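Local coordinates for DNA polymerase III, gamma subunit-related protein (PDB 2GNO) that probably binds DNA and resembles the clamp-loading gamma subunit of bacterial DNA polymerase III, at residues 52-57 with 87-92; 33-38 with 114-119. All coordinates share one frame; numbering follows the deposited sequence.

Contact 1: 52-57 with 87-92; sequences VLEIDP and IVHDCE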
loop_
_atom_site.group_PDB
_atom_site.type_symbol
_atom_site.label_atom_id
_atom_site.label_comp_id
_atom_site.label_asym_id
_atom_site.label_seq_id
_atom_site.Cartn_x
_atom_site.Cartn_y
_atom_site.Cartn_z
ATOM N N VAL A 52 -7.807 3.209 20.345
ATOM C CA VAL A 52 -6.909 3.314 19.186
ATOM C C VAL A 52 -7.556 4.101 18.039
ATOM O O VAL A 52 -8.654 3.753 17.580
ATOM C CB VAL A 52 -6.510 1.925 18.595
ATOM C CG1 VAL A 52 -5.495 2.083 17.448
ATOM C CG2 VAL A 52 -5.977 1.002 19.666
ATOM N N LEU A 53 -6.852 5.119 17.541
ATOM C CA LEU A 53 -7.331 5.951 16.437
ATOM C C LEU A 53 -6.400 5.774 15.246
ATOM O O LEU A 53 -5.190 5.890 15.388
ATOM C CB LEU A 53 -7.345 7.431 16.828
ATOM C CG LEU A 53 -7.641 8.444 15.700
ATOM C CD1 LEU A 53 -9.025 8.250 15.135
ATOM C CD2 LEU A 53 -7.443 9.848 16.192
ATOM N N GLU A 54 -6.979 5.530 14.078
ATOM C CA GLU A 54 -6.230 5.372 12.848
ATOM C C GLU A 54 -6.474 6.590 11.971
ATOM O O GLU A 54 -7.624 6.961 11.735
ATOM C CB GLU A 54 -6.667 4.105 12.139
ATOM C CG GLU A 54 -5.807 3.679 10.963
ATOM C CD GLU A 54 -6.312 2.394 10.308
ATOM O OE1 GLU A 54 -7.325 1.840 10.768
ATOM O OE2 GLU A 54 -5.698 1.937 9.328
ATOM N N ILE A 55 -5.396 7.224 11.522
ATOM C CA ILE A 55 -5.456 8.381 10.634
ATOM C C ILE A 55 -4.893 7.921 9.304
ATOM O O ILE A 55 -3.734 7.517 9.230
ATOM C CB ILE A 55 -4.691 9.590 11.196
ATOM C CG1 ILE A 55 -5.409 10.152 12.439
ATOM C CG2 ILE A 55 -4.553 10.699 10.163
ATOM C CD1 ILE A 55 -6.784 10.844 12.179
ATOM N N ASP A 56 -5.725 7.967 8.268
ATOM C CA ASP A 56 -5.323 7.541 6.922
ATOM C C ASP A 56 -6.292 8.157 5.878
ATOM O O ASP A 56 -7.177 7.475 5.380
ATOM C CB ASP A 56 -5.386 6.013 6.876
ATOM C CG ASP A 56 -4.789 5.410 5.612
ATOM O OD1 ASP A 56 -3.971 6.034 4.927
ATOM O OD2 ASP A 56 -5.120 4.256 5.327
ATOM N N PRO A 57 -6.156 9.456 5.575
ATOM C CA PRO A 57 -7.068 10.080 4.593
ATOM C C PRO A 57 -6.977 9.439 3.206
ATOM O O PRO A 57 -5.954 8.852 2.885
ATOM C CB PRO A 57 -6.604 11.534 4.535
ATOM C CG PRO A 57 -5.344 11.613 5.257
ATOM C CD PRO A 57 -5.190 10.417 6.129
ATOM N N ILE A 87 -2.479 5.810 15.320
ATOM C CA ILE A 87 -1.748 5.300 14.175
ATOM C C ILE A 87 -1.902 6.281 13.016
ATOM O O ILE A 87 -3.020 6.619 12.646
ATOM C CB ILE A 87 -2.240 3.917 13.787
ATOM C CG1 ILE A 87 -2.065 2.954 14.976
ATOM C CG2 ILE A 87 -1.470 3.404 12.584
ATOM C CD1 ILE A 87 -2.908 1.747 14.883
ATOM N N VAL A 88 -0.787 6.774 12.484
ATOM C CA VAL A 88 -0.825 7.724 11.351
ATOM C C VAL A 88 -0.071 7.029 10.230
ATOM O O VAL A 88 1.147 6.918 10.290
ATOM C CB VAL A 88 -0.149 9.043 11.674
ATOM C CG1 VAL A 88 -0.292 10.034 10.487
ATOM C CG2 VAL A 88 -0.726 9.626 12.967
ATOM N N HIS A 89 -0.795 6.571 9.215
ATOM C CA HIS A 89 -0.163 5.850 8.103
ATOM C C HIS A 89 0.455 6.771 7.077
ATOM O O HIS A 89 -0.157 7.780 6.729
ATOM C CB HIS A 89 -1.176 4.975 7.382
ATOM C CG HIS A 89 -1.741 3.864 8.223
ATOM N ND1 HIS A 89 -0.948 2.896 8.791
ATOM C CD2 HIS A 89 -3.014 3.478 8.455
ATOM C CE1 HIS A 89 -1.702 2.020 9.421
ATOM N NE2 HIS A 89 -2.963 2.338 9.217
ATOM N N ASP A 90 1.652 6.448 6.589
ATOM C CA ASP A 90 2.322 7.274 5.562
ATOM C C ASP A 90 2.357 8.759 5.955
ATOM O O ASP A 90 1.926 9.638 5.198
ATOM C CB ASP A 90 1.653 6.994 4.211
ATOM C CG ASP A 90 1.933 5.576 3.712
ATOM O OD1 ASP A 90 3.107 5.146 3.753
ATOM O OD2 ASP A 90 1.006 4.909 3.218
ATOM N N CYS A 91 2.969 9.010 7.115
ATOM C CA CYS A 91 3.040 10.336 7.744
ATOM C C CYS A 91 3.795 11.469 7.043
ATOM O O CYS A 91 3.650 12.641 7.448
ATOM C CB CYS A 91 3.518 10.215 9.185
ATOM S SG CYS A 91 5.162 9.611 9.215
ATOM N N GLU A 92 4.569 11.144 6.003
ATOM C CA GLU A 92 5.268 12.161 5.196
ATOM C C GLU A 92 4.251 13.048 4.477
ATOM O O GLU A 92 4.592 14.148 4.012
ATOM C CB GLU A 92 6.240 11.557 4.169
ATOM C CG GLU A 92 5.663 10.758 2.956
ATOM C CD GLU A 92 5.073 9.399 3.258
ATOM O OE1 GLU A 92 5.066 8.962 4.434
ATOM O OE2 GLU A 92 4.621 8.754 2.287
#
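The NE2/CD2 edge of the His89 ring faces Glu54 of the edge strand 52-55 and Asp56 just after it. NE2 of His89 donates to OE2 of Glu54 at 2.8 Å, the bond bent to 136°. OE2 lies in the ring plane, yet is met on its anti side, out of the carboxylate plane; the two planes stand 77° apart. Glu54 gets there with CG anti to its backbone N (chi1 -170°) and an extended chain beyond. Asp56 meets the same ring edge through CB, 3.8 Å from His89 CD2, while its carboxylate turns to salt bridges with Arg93 and Arg32. CG2 of Ile87 lies against one ring face, offset toward the rim near CE1. On this side of the sheet Val52 CG1 also touches Ile87 CD1 at 3.7 Å. On the other side Ile55 CG2 lies 4.3 Å from Val88 CG1, and both residues pack on Ile70 of helix 64-74. The backbones are joined by parallel-sheet bonds: Ile87 N to Leu53 O and Ile55 N to Ile87 O, each 2.7 Å, then His89 N to Ile55 O at 3.1 Å, continuing the ladder of this beta-alpha-beta unit. An alanine in place of His89 would probably leave Glu54 OE2 without this donor and open a gap beside Asp56 CB. With ND1 accepting from Asn118 ND2 and NE2 donating to Glu54, the ring's rotation is probably fixed, which suits a neutral ring protonated on NE2; a second proton, on ND1, would probably cost the Asn118 bond.

Contact 2: 33-38 with 114-119; sequences EVSLEL and VIVLNT
Helix 33-38 packs nearly antiparallel to strand 114-119, their segment axes approaching to 8.8 Å at an angle of 165°, with Ser35 and Val116 nearest each other. Ser35 points at the strand and is its main point of contact. Its OG accepts a hydrogen bond from Asn118 ND2 at 3.0 Å, bent to 136° and tilted 27° from the amide plane. The Ser35 hydroxyl lies beside its own backbone N and also bonds the carbonyl of Pro31, one helical turn earlier. The Asn118 amide is shared further: ND2 also bonds His89 ND1, and OD1 accepts from Asp90 N. The sheet order 52-55, 84-88, 113-119, 19-24, 134-137 is that of the AAA+ core, with strand 113-119 at its centre and helix 30-43 following strand 19-24, where the P-loop helix stands in relatives that bind nucleotide. The end of the central strand, where Asn118 lies, probably corresponds by its place in the fold to the sensor 1 region of such relatives. Val116 divides its two methyls between the helix residues. CG1 sits 3.7 Å from Ser35 OG, and CG2 meets Leu38 CD2 at 4.1 Å, the two side chains crossing obliquely. Ile23 of the neighbouring strand flanks Ser35 and Val116, while Leu9 and Ile13 of helix 5-14 pack on Leu38.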
loop_
_atom_site.group_PDB
_atom_site.type_symbol
_atom_site.label_atom_id
_atom_site.label_comp_id
_atom_site.label_asym_id
_atom_site.label_seq_id
_atom_site.Cartn_x
_atom_site.Cartn_y
_atom_site.Cartn_z
ATOM N N GLU A 33 1.091 -2.500 8.622
ATOM C CA GLU A 33 0.607 -3.706 9.342
ATOM C C GLU A 33 1.257 -3.919 10.694
ATOM O O GLU A 33 0.605 -4.393 11.627
ATOM C CB GLU A 33 0.744 -4.943 8.477
ATOM C CG GLU A 33 -0.143 -4.893 7.245
ATOM C CD GLU A 33 -1.606 -4.807 7.579
ATOM O OE1 GLU A 33 -2.080 -5.541 8.465
ATOM O OE2 GLU A 33 -2.292 -4.003 6.942
ATOM N N VAL A 34 2.535 -3.590 10.805
ATOM C CA VAL A 34 3.209 -3.644 12.096
ATOM C C VAL A 34 2.531 -2.619 13.049
ATOM O O VAL A 34 2.271 -2.939 14.226
ATOM C CB VAL A 34 4.722 -3.352 11.964
ATOM C CG1 VAL A 34 5.364 -3.149 13.347
ATOM C CG2 VAL A 34 5.412 -4.504 11.209
ATOM N N SER A 35 2.264 -1.423 12.528
ATOM C CA SER A 35 1.605 -0.340 13.265
ATOM C C SER A 35 0.230 -0.751 13.772
ATOM O O SER A 35 -0.090 -0.518 14.937
ATOM C CB SER A 35 1.469 0.932 12.404
ATOM O OG SER A 35 2.735 1.364 11.923
ATOM N N LEU A 36 -0.570 -1.345 12.890
ATOM C CA LEU A 36 -1.918 -1.821 13.216
ATOM C C LEU A 36 -2.009 -2.945 14.234
ATOM O O LEU A 36 -2.936 -2.996 15.029
ATOM C CB LEU A 36 -2.650 -2.245 11.937
ATOM C CG LEU A 36 -3.103 -1.092 11.059
ATOM C CD1 LEU A 36 -3.494 -1.583 9.681
ATOM C CD2 LEU A 36 -4.241 -0.331 11.701
ATOM N N GLU A 37 -1.067 -3.861 14.187
ATOM C CA GLU A 37 -1.019 -4.976 15.121
ATOM C C GLU A 37 -0.308 -4.615 16.428
ATOM O O GLU A 37 -0.417 -5.331 17.389
ATOM C CB GLU A 37 -0.288 -6.159 14.449
ATOM C CG GLU A 37 -1.047 -6.767 13.285
ATOM C CD GLU A 37 -2.359 -7.427 13.700
ATOM O OE1 GLU A 37 -2.465 -7.853 14.868
ATOM O OE2 GLU A 37 -3.280 -7.526 12.863
ATOM N N LEU A 38 0.366 -3.479 16.488
ATOM C CA LEU A 38 1.125 -3.121 17.681
ATOM C C LEU A 38 0.343 -2.977 18.974
ATOM O O LEU A 38 0.751 -3.530 19.974
ATOM C CB LEU A 38 1.995 -1.874 17.430
ATOM C CG LEU A 38 2.967 -1.432 18.525
ATOM C CD1 LEU A 38 3.895 -2.567 18.855
ATOM C CD2 LEU A 38 3.784 -0.258 18.046
ATOM N N VAL A 114 0.635 6.541 23.084
ATOM C CA VAL A 114 1.634 5.959 22.190
ATOM C C VAL A 114 1.226 6.450 20.818
ATOM O O VAL A 114 0.122 6.163 20.387
ATOM C CB VAL A 114 1.649 4.446 22.212
ATOM C CG1 VAL A 114 2.706 3.916 21.223
ATOM C CG2 VAL A 114 1.915 3.944 23.626
ATOM N N ILE A 115 2.080 7.220 20.153
ATOM C CA ILE A 115 1.772 7.710 18.817
ATOM C C ILE A 115 2.625 6.866 17.894
ATOM O O ILE A 115 3.849 6.803 18.077
ATOM C CB ILE A 115 2.057 9.206 18.636
ATOM C CG1 ILE A 115 1.251 10.027 19.663
ATOM C CG2 ILE A 115 1.721 9.606 17.199
ATOM C CD1 ILE A 115 1.548 11.546 19.637
ATOM N N VAL A 116 1.975 6.183 16.945
ATOM C CA VAL A 116 2.655 5.298 16.005
ATOM C C VAL A 116 2.500 5.849 14.593
ATOM O O VAL A 116 1.483 5.679 13.953
ATOM C CB VAL A 116 2.058 3.869 16.048
ATOM C CG1 VAL A 116 2.976 2.889 15.254
ATOM C CG2 VAL A 116 1.933 3.404 17.496
ATOM N N LEU A 117 3.533 6.526 14.121
ATOM C CA LEU A 117 3.564 7.063 12.796
ATOM C C LEU A 117 4.254 6.012 11.944
ATOM O O LEU A 117 5.017 5.190 12.469
ATOM C CB LEU A 117 4.431 8.324 12.769
ATOM C CG LEU A 117 4.128 9.482 13.721
ATOM C CD1 LEU A 117 5.070 10.641 13.444
ATOM C CD2 LEU A 117 2.757 9.942 13.559
ATOM N N ASN A 118 3.968 5.987 10.649
ATOM C CA ASN A 118 4.677 5.072 9.748
ATOM C C ASN A 118 4.923 5.720 8.393
ATOM O O ASN A 118 4.159 6.580 7.929
ATOM C CB ASN A 118 4.068 3.656 9.663
ATOM C CG ASN A 118 2.684 3.631 9.062
ATOM O OD1 ASN A 118 2.514 3.892 7.891
ATOM N ND2 ASN A 118 1.695 3.210 9.851
ATOM N N THR A 119 6.020 5.311 7.781
ATOM C CA THR A 119 6.443 5.844 6.489
ATOM C C THR A 119 7.539 4.956 5.944
ATOM O O THR A 119 8.120 4.151 6.664
ATOM C CB THR A 119 7.035 7.278 6.608
ATOM O OG1 THR A 119 7.276 7.831 5.311
ATOM C CG2 THR A 119 8.363 7.295 7.407
#

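Overall arrangement
Contacts 1 and 2 have centres 8 Å apart on one parallel sheet, and contact 1 is nested in the loop that contact 2 closes. Neighbouring strands 84-88 and 113-119 join them. Cys91 N lies 2.8 Å from Asn118 O, a probable hydrogen bond. Another probably links Glu92 OE1 to Thr119 OG1 at 2.6 Å. Val88 CG2 packs on Leu117 CD2 at 3.5 Å. Helix 30-43 also reaches the edge strand, with Leu36 CD2 3.6 Å from Glu54 OE2. Leu36, on the helix of contact 2, and Val52, on the edge strand of contact 1, line a pocket with Pro47 and Ala49. The side chain of Val52 is about 4 Å from the bound 2-ethoxyethanol, probably from the crystallisation liquor.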